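Long-range contacts in OXA-46 oxacillinase (Pseudomonas aeruginosa, PDB 3IF6), which probably hydrolyses beta-lactam antibiotics to substituted beta-amino acids as a class D beta-lactamase: residues 45-50 and 230-235; 111-116 and 123-128; 211-216 and 241-246. All coordinates share one frame; numbering follows the deposited sequence.

Contact 1: residues 45-50 and 230-235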
loop_
_atom_site.group_PDB
_atom_site.type_symbol
_atom_site.label_atom_id
_atom_site.label_comp_id
_atom_site.label_asym_id
_atom_site.label_seq_id
_atom_site.Cartn_x
_atom_site.Cartn_y
_atom_site.Cartn_z
ATOM N N VAL A 45 0.463 -22.190 -8.359
ATOM C CA VAL A 45 -0.358 -21.649 -9.397
ATOM C C VAL A 45 0.040 -20.196 -9.548
ATOM O O VAL A 45 -0.001 -19.444 -8.585
ATOM C CB VAL A 45 -1.872 -21.731 -9.057
ATOM C CG1 VAL A 45 -2.714 -21.294 -10.251
ATOM C CG2 VAL A 45 -2.261 -23.153 -8.598
ATOM N N ILE A 46 0.438 -19.784 -10.749
ATOM C CA ILE A 46 0.512 -18.373 -11.001
ATOM C C ILE A 46 -0.532 -17.959 -12.036
ATOM O O ILE A 46 -0.779 -18.695 -12.959
ATOM C CB ILE A 46 1.990 -17.803 -11.276
ATOM C CG1 ILE A 46 2.328 -17.787 -12.740
ATOM C CG2 ILE A 46 3.111 -18.427 -10.410
ATOM C CD1 ILE A 46 2.250 -16.416 -13.277
ATOM N N ALA A 47 -1.176 -16.808 -11.832
ATOM C CA ALA A 47 -2.083 -16.201 -12.793
ATOM C C ALA A 47 -1.522 -14.847 -13.221
ATOM O O ALA A 47 -1.583 -13.846 -12.481
ATOM C CB ALA A 47 -3.473 -16.042 -12.188
ATOM N N ASP A 48 -0.976 -14.825 -14.427
ATOM C CA ASP A 48 -0.351 -13.631 -14.991
ATOM C C ASP A 48 -1.371 -12.786 -15.743
ATOM O O ASP A 48 -1.774 -13.142 -16.842
ATOM C CB ASP A 48 0.764 -14.068 -15.923
ATOM C CG ASP A 48 1.697 -12.952 -16.301
ATOM O OD1 ASP A 48 1.308 -11.756 -16.317
ATOM O OD2 ASP A 48 2.857 -13.293 -16.594
ATOM N N GLU A 49 -1.775 -11.655 -15.168
ATOM C CA GLU A 49 -2.748 -10.773 -15.831
ATOM C C GLU A 49 -2.188 -9.471 -16.349
ATOM O O GLU A 49 -2.866 -8.478 -16.325
ATOM C CB GLU A 49 -3.929 -10.496 -14.923
ATOM C CG GLU A 49 -4.491 -11.774 -14.331
ATOM C CD GLU A 49 -5.818 -11.575 -13.631
ATOM O OE1 GLU A 49 -6.231 -10.403 -13.468
ATOM O OE2 GLU A 49 -6.429 -12.600 -13.248
ATOM N N ARG A 50 -0.953 -9.495 -16.829
ATOM C CA ARG A 50 -0.258 -8.300 -17.333
ATOM C C ARG A 50 -0.536 -8.020 -18.811
ATOM O O ARG A 50 -0.286 -6.907 -19.279
ATOM C CB ARG A 50 1.270 -8.431 -17.133
ATOM C CG ARG A 50 1.783 -8.242 -15.699
ATOM C CD ARG A 50 3.280 -8.521 -15.640
ATOM N NE ARG A 50 3.579 -9.922 -15.918
ATOM C CZ ARG A 50 4.799 -10.439 -15.962
ATOM N NH1 ARG A 50 5.862 -9.665 -15.766
ATOM N NH2 ARG A 50 4.959 -11.736 -16.196
ATOM N N PRO A 230 -1.658 -7.431 -12.408
ATOM C CA PRO A 230 -1.076 -8.274 -11.354
ATOM C C PRO A 230 -0.627 -9.664 -11.850
ATOM O O PRO A 230 -1.021 -10.092 -12.940
ATOM C CB PRO A 230 -2.233 -8.431 -10.364
ATOM C CG PRO A 230 -3.465 -8.401 -11.241
ATOM C CD PRO A 230 -3.133 -7.539 -12.467
ATOM N N VAL A 231 0.192 -10.321 -11.031
ATOM C CA VAL A 231 0.575 -11.700 -11.181
ATOM C C VAL A 231 0.334 -12.363 -9.837
ATOM O O VAL A 231 1.110 -12.158 -8.914
ATOM C CB VAL A 231 2.087 -11.881 -11.539
ATOM C CG1 VAL A 231 2.433 -13.373 -11.661
ATOM C CG2 VAL A 231 2.453 -11.127 -12.823
ATOM N N PHE A 232 -0.749 -13.140 -9.748
ATOM C CA PHE A 232 -1.129 -13.831 -8.552
ATOM C C PHE A 232 -0.279 -15.075 -8.389
ATOM O O PHE A 232 0.124 -15.699 -9.388
ATOM C CB PHE A 232 -2.619 -14.193 -8.614
ATOM C CG PHE A 232 -3.519 -12.995 -8.711
ATOM C CD1 PHE A 232 -3.917 -12.511 -9.941
ATOM C CD2 PHE A 232 -3.939 -12.326 -7.558
ATOM C CE1 PHE A 232 -4.715 -11.401 -10.015
ATOM C CE2 PHE A 232 -4.726 -11.201 -7.640
ATOM C CZ PHE A 232 -5.104 -10.737 -8.869
ATOM N N PHE A 233 0.001 -15.457 -7.137
ATOM C CA PHE A 233 0.758 -16.693 -6.895
ATOM C C PHE A 233 0.236 -17.393 -5.650
ATOM O O PHE A 233 -0.282 -16.730 -4.731
ATOM C CB PHE A 233 2.264 -16.427 -6.793
ATOM C CG PHE A 233 2.659 -15.358 -5.754
ATOM C CD1 PHE A 233 2.802 -15.681 -4.401
ATOM C CD2 PHE A 233 2.902 -14.056 -6.144
ATOM C CE1 PHE A 233 3.158 -14.698 -3.468
ATOM C CE2 PHE A 233 3.273 -13.066 -5.200
ATOM C CZ PHE A 233 3.418 -13.397 -3.874
ATOM N N ALA A 234 0.335 -18.727 -5.634
ATOM C CA ALA A 234 -0.029 -19.523 -4.474
ATOM C C ALA A 234 0.733 -20.801 -4.586
ATOM O O ALA A 234 0.426 -21.636 -5.440
ATOM C CB ALA A 234 -1.515 -19.800 -4.421
ATOM N N LEU A 235 1.723 -20.930 -3.710
ATOM C CA LEU A 235 2.614 -22.047 -3.570
ATOM C C LEU A 235 2.345 -22.692 -2.219
ATOM O O LEU A 235 2.156 -21.980 -1.249
ATOM C CB LEU A 235 4.083 -21.535 -3.607
ATOM C CG LEU A 235 5.170 -22.518 -3.141
ATOM C CD1 LEU A 235 6.424 -22.426 -3.977
ATOM C CD2 LEU A 235 5.549 -22.469 -1.646
#
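Val45 and Ala47 of strand 42-48 pair with Ala234 and Phe232 of strand 229-238 in the central sheet, where the two strands run antiparallel (173° between the short segments). Each hydrogen-bonded pair carries two backbone bonds: Ala47 N reaches Phe232 O at 3.0 Å, and Phe232 N returns to Ala47 O at 2.9 Å. Ile46 with Phe233 and Asp48 with Val231 are the non-hydrogen-bonded pairs between and beyond them. The ladder outlasts the first strand by one step, because Glu49 N, already in the turn, still donates to Pro230 O at 2.8 Å.

On the face carrying Ile46, Asp48 and Val231, the valine divides its two branches. With CG1 anti to the backbone N (chi1 179°), that methyl meets Ile46 CD1 at 3.5 Å, while CG2 lies over one face of the Arg50 guanidinium, 3.5 Å from NE. The rotation of the guanidinium is fixed by a side-on grip on Asp48: NE donates to OD1, and NH2 forms the salt bridge to OD2 at 2.6 Å. Asp48 OD1 also accepts from Arg50 N, closing an Asx turn, and Arg50 NH2 continues to the Ile260 carbonyl.

The other face carries Ala47 and Phe232, whose CB atoms are 4.1 Å apart. Here the Glu49 carboxylate comes to the edge of the Phe232 ring, CD 3.8 Å from CE1, with the two planes 68° apart, so its negative end probably lies near the ring's C-H edge. Salt bridges to Arg176 and Arg180 probably balance its charge, and helix 168-180 covers this side. Joining a strand from early in the chain to one from near its end, with helices packed against the sheet, is characteristic of the serine beta-lactamase and penicillin-binding protein fold.

Contact 2: residues 111-116 and 123-128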
loop_
_atom_site.group_PDB
_atom_site.type_symbol
_atom_site.label_atom_id
_atom_site.label_comp_id
_atom_site.label_asym_id
_atom_site.label_seq_id
_atom_site.Cartn_x
_atom_site.Cartn_y
_atom_site.Cartn_z
ATOM N N GLN A 111 -0.744 -4.990 20.166
ATOM C CA GLN A 111 -0.841 -5.235 18.751
ATOM C C GLN A 111 -1.865 -4.317 18.107
ATOM O O GLN A 111 -2.960 -4.131 18.622
ATOM C CB GLN A 111 -1.199 -6.697 18.481
ATOM C CG GLN A 111 -0.379 -7.697 19.231
ATOM C CD GLN A 111 0.958 -7.928 18.578
ATOM O OE1 GLN A 111 1.196 -7.474 17.462
ATOM N NE2 GLN A 111 1.838 -8.642 19.261
ATOM N N ASP A 112 -1.477 -3.729 16.983
ATOM C CA ASP A 112 -2.442 -3.239 16.042
ATOM C C ASP A 112 -2.608 -4.290 14.937
ATOM O O ASP A 112 -1.982 -5.348 14.949
ATOM C CB ASP A 112 -2.111 -1.816 15.530
ATOM C CG ASP A 112 -0.742 -1.700 14.823
ATOM O OD1 ASP A 112 -0.303 -0.569 14.616
ATOM O OD2 ASP A 112 -0.102 -2.680 14.427
ATOM N N LEU A 113 -3.487 -4.003 14.007
ATOM C CA LEU A 113 -3.835 -4.918 12.934
ATOM C C LEU A 113 -2.657 -5.148 11.999
ATOM O O LEU A 113 -2.519 -6.197 11.412
ATOM C CB LEU A 113 -5.018 -4.295 12.184
ATOM C CG LEU A 113 -6.160 -5.132 11.648
ATOM C CD1 LEU A 113 -6.564 -6.266 12.580
ATOM C CD2 LEU A 113 -7.283 -4.177 11.311
ATOM N N ARG A 114 -1.777 -4.170 11.913
ATOM C CA ARG A 114 -0.573 -4.299 11.099
ATOM C C ARG A 114 0.508 -5.182 11.705
ATOM O O ARG A 114 1.143 -5.948 10.986
ATOM C CB ARG A 114 0.019 -2.945 10.808
ATOM C CG ARG A 114 1.013 -3.026 9.643
ATOM C CD ARG A 114 0.842 -1.790 8.815
ATOM N NE ARG A 114 0.878 -2.149 7.414
ATOM C CZ ARG A 114 0.207 -1.538 6.450
ATOM N NH1 ARG A 114 -0.610 -0.509 6.677
ATOM N NH2 ARG A 114 0.382 -1.993 5.239
ATOM N N SER A 115 0.720 -5.083 13.017
ATOM C CA SER A 115 1.713 -5.930 13.647
ATOM C C SER A 115 1.194 -7.335 13.663
ATOM O O SER A 115 1.959 -8.275 13.442
ATOM C CB SER A 115 2.132 -5.451 15.062
ATOM O OG SER A 115 1.059 -5.492 15.985
ATOM N N ALA A 116 -0.102 -7.479 13.911
ATOM C CA ALA A 116 -0.732 -8.801 13.943
ATOM C C ALA A 116 -0.621 -9.498 12.596
ATOM O O ALA A 116 -0.355 -10.699 12.527
ATOM C CB ALA A 116 -2.198 -8.717 14.404
ATOM N N TRP A 123 -2.471 -14.727 19.629
ATOM C CA TRP A 123 -3.633 -14.381 20.495
ATOM C C TRP A 123 -4.633 -13.382 19.911
ATOM O O TRP A 123 -5.823 -13.388 20.297
ATOM C CB TRP A 123 -3.204 -13.965 21.915
ATOM C CG TRP A 123 -2.542 -12.617 22.011
ATOM C CD1 TRP A 123 -1.200 -12.352 22.024
ATOM C CD2 TRP A 123 -3.199 -11.354 22.141
ATOM N NE1 TRP A 123 -0.982 -10.999 22.117
ATOM C CE2 TRP A 123 -2.194 -10.363 22.188
ATOM C CE3 TRP A 123 -4.539 -10.964 22.220
ATOM C CZ2 TRP A 123 -2.490 -9.015 22.329
ATOM C CZ3 TRP A 123 -4.831 -9.616 22.339
ATOM C CH2 TRP A 123 -3.814 -8.665 22.407
ATOM N N VAL A 124 -4.178 -12.537 18.984
ATOM C CA VAL A 124 -5.040 -11.482 18.469
ATOM C C VAL A 124 -6.106 -12.064 17.567
ATOM O O VAL A 124 -7.276 -11.668 17.663
ATOM C CB VAL A 124 -4.246 -10.327 17.792
ATOM C CG1 VAL A 124 -5.169 -9.261 17.202
ATOM C CG2 VAL A 124 -3.346 -9.655 18.804
ATOM N N TYR A 125 -5.705 -13.027 16.726
ATOM C CA TYR A 125 -6.628 -13.695 15.802
ATOM C C TYR A 125 -7.522 -14.711 16.521
ATOM O O TYR A 125 -8.679 -14.914 16.135
ATOM C CB TYR A 125 -5.884 -14.276 14.572
ATOM C CG TYR A 125 -5.567 -13.180 13.581
ATOM C CD1 TYR A 125 -4.327 -12.531 13.597
ATOM C CD2 TYR A 125 -6.538 -12.726 12.676
ATOM C CE1 TYR A 125 -4.037 -11.459 12.707
ATOM C CE2 TYR A 125 -6.268 -11.658 11.794
ATOM C CZ TYR A 125 -5.010 -11.039 11.809
ATOM O OH TYR A 125 -4.733 -10.017 10.930
ATOM N N GLU A 126 -6.987 -15.328 17.569
ATOM C CA GLU A 126 -7.777 -16.162 18.454
ATOM C C GLU A 126 -8.865 -15.313 19.139
ATOM O O GLU A 126 -10.014 -15.758 19.258
ATOM C CB GLU A 126 -6.875 -16.834 19.478
ATOM C CG GLU A 126 -6.018 -17.905 18.867
ATOM C CD GLU A 126 -4.997 -18.500 19.830
ATOM O OE1 GLU A 126 -4.849 -18.018 20.972
ATOM O OE2 GLU A 126 -4.325 -19.475 19.421
ATOM N N LEU A 127 -8.505 -14.093 19.545
ATOM C CA LEU A 127 -9.476 -13.154 20.103
ATOM C C LEU A 127 -10.605 -12.901 19.116
ATOM O O LEU A 127 -11.782 -12.981 19.490
ATOM C CB LEU A 127 -8.811 -11.813 20.514
ATOM C CG LEU A 127 -9.767 -10.745 21.085
ATOM C CD1 LEU A 127 -10.182 -11.050 22.545
ATOM C CD2 LEU A 127 -9.212 -9.319 21.002
ATOM N N PHE A 128 -10.226 -12.604 17.862
ATOM C CA PHE A 128 -11.141 -12.296 16.774
ATOM C C PHE A 128 -12.093 -13.456 16.571
ATOM O O PHE A 128 -13.290 -13.236 16.451
ATOM C CB PHE A 128 -10.409 -12.024 15.445
ATOM C CG PHE A 128 -9.615 -10.742 15.406
ATOM C CD1 PHE A 128 -9.812 -9.724 16.355
ATOM C CD2 PHE A 128 -8.691 -10.533 14.384
ATOM C CE1 PHE A 128 -9.069 -8.539 16.306
ATOM C CE2 PHE A 128 -7.947 -9.356 14.309
ATOM C CZ PHE A 128 -8.132 -8.354 15.271
#
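Ala116 and Val124 bring the two helical backbones nearest, with their CA atoms 6.8 Å apart, as helix 113-118 gives way through a short turn to helix 123-143. No hydrogen bond spans the two segments; side chains do the joining.

Val124 divides its methyls: CG1 meets Ala116 CB at 4.1 Å, and CG2 touches Gln111 CG at 3.6 Å while lying over the centre of the Trp123 ring. Trp123 reaches the same glutamine with its six-membered ring, CZ2 lying 4.0 Å from Gln111 CG; the tryptophan CG sits between backbone N and carbonyl carbon (chi1 72°), which turns a face of the indole toward Val124 CG2.

Further along, the Ala116 methyl approaches Tyr125 CE1 at 3.7 Å, and Leu113 sends CD1 to the edge of the Phe128 ring, 3.7 Å from CZ. Phe128 in turn puts CE2 over one face of Tyr125, off-centre toward the rim. The tyrosine hydroxyl, well inside the protein, is hydrogen-bonded to Thr79 on helix 75-84.

The start of the first helix is fixed by a capping box: Ser115 N donates to Asp112 OD2 at 2.9 Å, and the return bond from Asp112 N to Ser115 OG is weak. Gln111 OE1 accepts from Asn119 ND2 in the intervening turn, tying the glutamine to that turn.

Ala116 O receives Lys75 NZ, the lysine of the Ser-Xaa-Xaa-Lys motif, and the Tyr125 side chain lies about 7 Å from that of Ser72, the predicted acyl-ester nucleophile. The turn between the segments bears the Ser-Xaa-Val motif, so the packing of two successive helices across this short turn, beside the active site, is the setting that motif has in class D beta-lactamases.

Contact 3: residues 211-216 and 241-246; sequences TGWEGR and NRTDDL
Trp213 packs against Leu246 and Arg242, and apolar contact with its indole is the main interaction. Leu246 CD1 stands almost exactly over the five-membered ring, 3.3 Å from its centroid and 2° off the normal, in a CH-pi contact. Gly215 CA lies over the opposite face, offset toward the rim, leaving the indole between the Leu246 methyl and the backbone of Gly215, two residues further on. Thr243 adds a lesser touch, CG2 coming within 4.0 Å of Trp213 CH2. The tryptophan reaches this place with CG opposite the main-chain N (chi1 -177°), and NE1 is hydrogen-bonded to Thr239.

Charged and polar interactions gather round Arg242. Bent at chi2 and chi3, its chain brings the guanidinium up to the six-membered ring, with Trp213 CH2 3.9 Å from Arg242 CZ and over the guanidinium face. The two planes stand 43° apart, too steep for a parallel stack. NH1 makes a weak hydrogen bond to Gly215 O at 3.4 Å and is 3.3 Å from Gly215 CA, a close approach where the glycine has no side chain. Glu214 is salt-bridged to Arg216 instead and lies 6.5 Å, OE1 to NH1, from Arg242, so its pull on that arginine is probably weak.

A side-chain bond and a backbone bond shape the second segment: Asn241 N donates to the carboxylate of Asp245 (OD2), and Asp245 N to Arg242 O, which curls residues 241-246 into a compact turn.

Thr211 and Gly212 belong to the Lys-Thr-Gly motif, and Thr211 OG1 hydrogen-bonds a tartrate probably left from crystallisation; the Trp213 side chain sits about 7 Å from that of Ser72. Since Arg242 gives only a weak polar bond, cohesion here probably depends mostly on dispersion around the indole.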
loop_
_atom_site.group_PDB
_atom_site.type_symbol
_atom_site.label_atom_id
_atom_site.label_comp_id
_atom_site.label_asym_id
_atom_site.label_seq_id
_atom_site.Cartn_x
_atom_site.Cartn_y
_atom_site.Cartn_z
ATOM N N THR A 211 2.627 -15.644 4.169
ATOM C CA THR A 211 3.051 -17.029 4.407
ATOM C C THR A 211 2.068 -17.756 5.353
ATOM O O THR A 211 1.203 -17.130 5.984
ATOM C CB THR A 211 4.506 -17.118 4.971
ATOM O OG1 THR A 211 4.541 -16.588 6.296
ATOM C CG2 THR A 211 5.547 -16.329 4.114
ATOM N N GLY A 212 2.192 -19.084 5.412
ATOM C CA GLY A 212 1.528 -19.913 6.362
ATOM C C GLY A 212 2.371 -21.154 6.568
ATOM O O GLY A 212 3.164 -21.570 5.685
ATOM N N TRP A 213 2.256 -21.738 7.753
ATOM C CA TRP A 213 2.890 -23.021 7.995
ATOM C C TRP A 213 2.024 -23.842 8.924
ATOM O O TRP A 213 1.561 -23.329 9.944
ATOM C CB TRP A 213 4.264 -22.814 8.596
ATOM C CG TRP A 213 5.071 -24.049 8.847
ATOM C CD1 TRP A 213 5.287 -25.105 7.985
ATOM C CD2 TRP A 213 5.873 -24.306 10.014
ATOM N NE1 TRP A 213 6.150 -26.021 8.581
ATOM C CE2 TRP A 213 6.527 -25.541 9.817
ATOM C CE3 TRP A 213 6.112 -23.588 11.209
ATOM C CZ2 TRP A 213 7.382 -26.095 10.767
ATOM C CZ3 TRP A 213 6.962 -24.147 12.156
ATOM C CH2 TRP A 213 7.595 -25.397 11.917
ATOM N N GLU A 214 1.801 -25.107 8.558
ATOM C CA GLU A 214 0.931 -25.981 9.342
ATOM C C GLU A 214 1.801 -26.890 10.215
ATOM O O GLU A 214 1.379 -27.346 11.302
ATOM C CB GLU A 214 -0.028 -26.758 8.417
ATOM C CG GLU A 214 -1.015 -27.784 9.127
ATOM C CD GLU A 214 -0.350 -29.072 9.441
ATOM O OE1 GLU A 214 0.713 -29.320 8.869
ATOM O OE2 GLU A 214 -0.847 -29.857 10.278
ATOM N N GLY A 215 3.030 -27.127 9.764
ATOM C CA GLY A 215 3.906 -28.001 10.491
ATOM C C GLY A 215 4.387 -29.038 9.514
ATOM O O GLY A 215 5.574 -29.321 9.425
ATOM N N ARG A 216 3.458 -29.563 8.729
ATOM C CA ARG A 216 3.806 -30.556 7.714
ATOM C C ARG A 216 3.988 -29.938 6.314
ATOM O O ARG A 216 4.689 -30.512 5.476
ATOM C CB ARG A 216 2.787 -31.699 7.698
ATOM C CG ARG A 216 2.894 -32.651 8.911
ATOM C CD ARG A 216 1.496 -32.897 9.547
ATOM N NE ARG A 216 0.498 -33.409 8.601
ATOM C CZ ARG A 216 -0.800 -33.084 8.594
ATOM N NH1 ARG A 216 -1.299 -32.225 9.471
ATOM N NH2 ARG A 216 -1.607 -33.609 7.685
ATOM N N ASN A 241 11.587 -31.094 6.971
ATOM C CA ASN A 241 12.679 -30.627 7.831
ATOM C C ASN A 241 12.293 -29.407 8.675
ATOM O O ASN A 241 13.149 -28.712 9.201
ATOM C CB ASN A 241 13.892 -30.287 6.962
ATOM C CG ASN A 241 14.254 -31.408 6.027
ATOM O OD1 ASN A 241 14.423 -31.192 4.830
ATOM N ND2 ASN A 241 14.378 -32.607 6.563
ATOM N N ARG A 242 10.996 -29.129 8.714
ATOM C CA ARG A 242 10.367 -28.178 9.628
ATOM C C ARG A 242 10.809 -26.702 9.420
ATOM O O ARG A 242 10.644 -26.169 8.333
ATOM C CB ARG A 242 10.454 -28.691 11.068
ATOM C CG ARG A 242 9.904 -30.119 11.228
ATOM C CD ARG A 242 8.422 -30.162 11.620
ATOM N NE ARG A 242 8.254 -29.472 12.911
ATOM C CZ ARG A 242 7.109 -29.003 13.416
ATOM N NH1 ARG A 242 5.950 -29.133 12.760
ATOM N NH2 ARG A 242 7.141 -28.392 14.592
ATOM N N THR A 243 11.340 -26.052 10.449
ATOM C CA THR A 243 11.815 -24.667 10.324
ATOM C C THR A 243 12.912 -24.478 9.266
ATOM O O THR A 243 13.041 -23.422 8.676
ATOM C CB THR A 243 12.309 -24.119 11.669
ATOM O OG1 THR A 243 13.187 -25.073 12.272
ATOM C CG2 THR A 243 11.190 -23.898 12.579
ATOM N N ASP A 244 13.703 -25.507 9.030
ATOM C CA ASP A 244 14.767 -25.463 8.031
ATOM C C ASP A 244 14.253 -25.475 6.575
ATOM O O ASP A 244 15.018 -25.278 5.632
ATOM C CB ASP A 244 15.713 -26.635 8.276
ATOM C CG ASP A 244 16.772 -26.350 9.334
ATOM O OD1 ASP A 244 16.854 -25.261 9.937
ATOM O OD2 ASP A 244 17.569 -27.247 9.574
ATOM N N ASP A 245 12.953 -25.689 6.391
ATOM C CA ASP A 245 12.338 -25.721 5.076
ATOM C C ASP A 245 11.539 -24.465 4.781
ATOM O O ASP A 245 11.218 -24.192 3.629
ATOM C CB ASP A 245 11.409 -26.916 4.953
ATOM C CG ASP A 245 12.128 -28.194 4.578
ATOM O OD1 ASP A 245 13.348 -28.218 4.349
ATOM O OD2 ASP A 245 11.454 -29.212 4.528
ATOM N N LEU A 246 11.245 -23.692 5.812
ATOM C CA LEU A 246 10.405 -22.537 5.701
ATOM C C LEU A 246 10.894 -21.475 4.690
ATOM O O LEU A 246 10.085 -20.808 4.011
ATOM C CB LEU A 246 10.266 -21.926 7.075
ATOM C CG LEU A 246 9.083 -22.231 7.959
ATOM C CD1 LEU A 246 8.400 -23.526 7.612
ATOM C CD2 LEU A 246 9.488 -22.173 9.396
#

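Overall arrangement
Contacts 1 and 3 reach the same seven-stranded sheet: contact 1 joins strands 42-48 and 229-238, and contact 3 links the end of strand 206-213 to the loop that follows strand 229-238. Their centres are 22 Å apart, and along the chain their segments alternate. Contact 2 belongs to the helices instead, 28 Å from contact 1 between centres and across the chain's centre from it. Both its segments fall between those of contact 1, and it closes before contact 3 begins. Contacts 2 and 3, 21 Å apart between centres, each bring an aromatic side chain to about 7 Å from that of Ser72, consistent with an active site between helices and sheet.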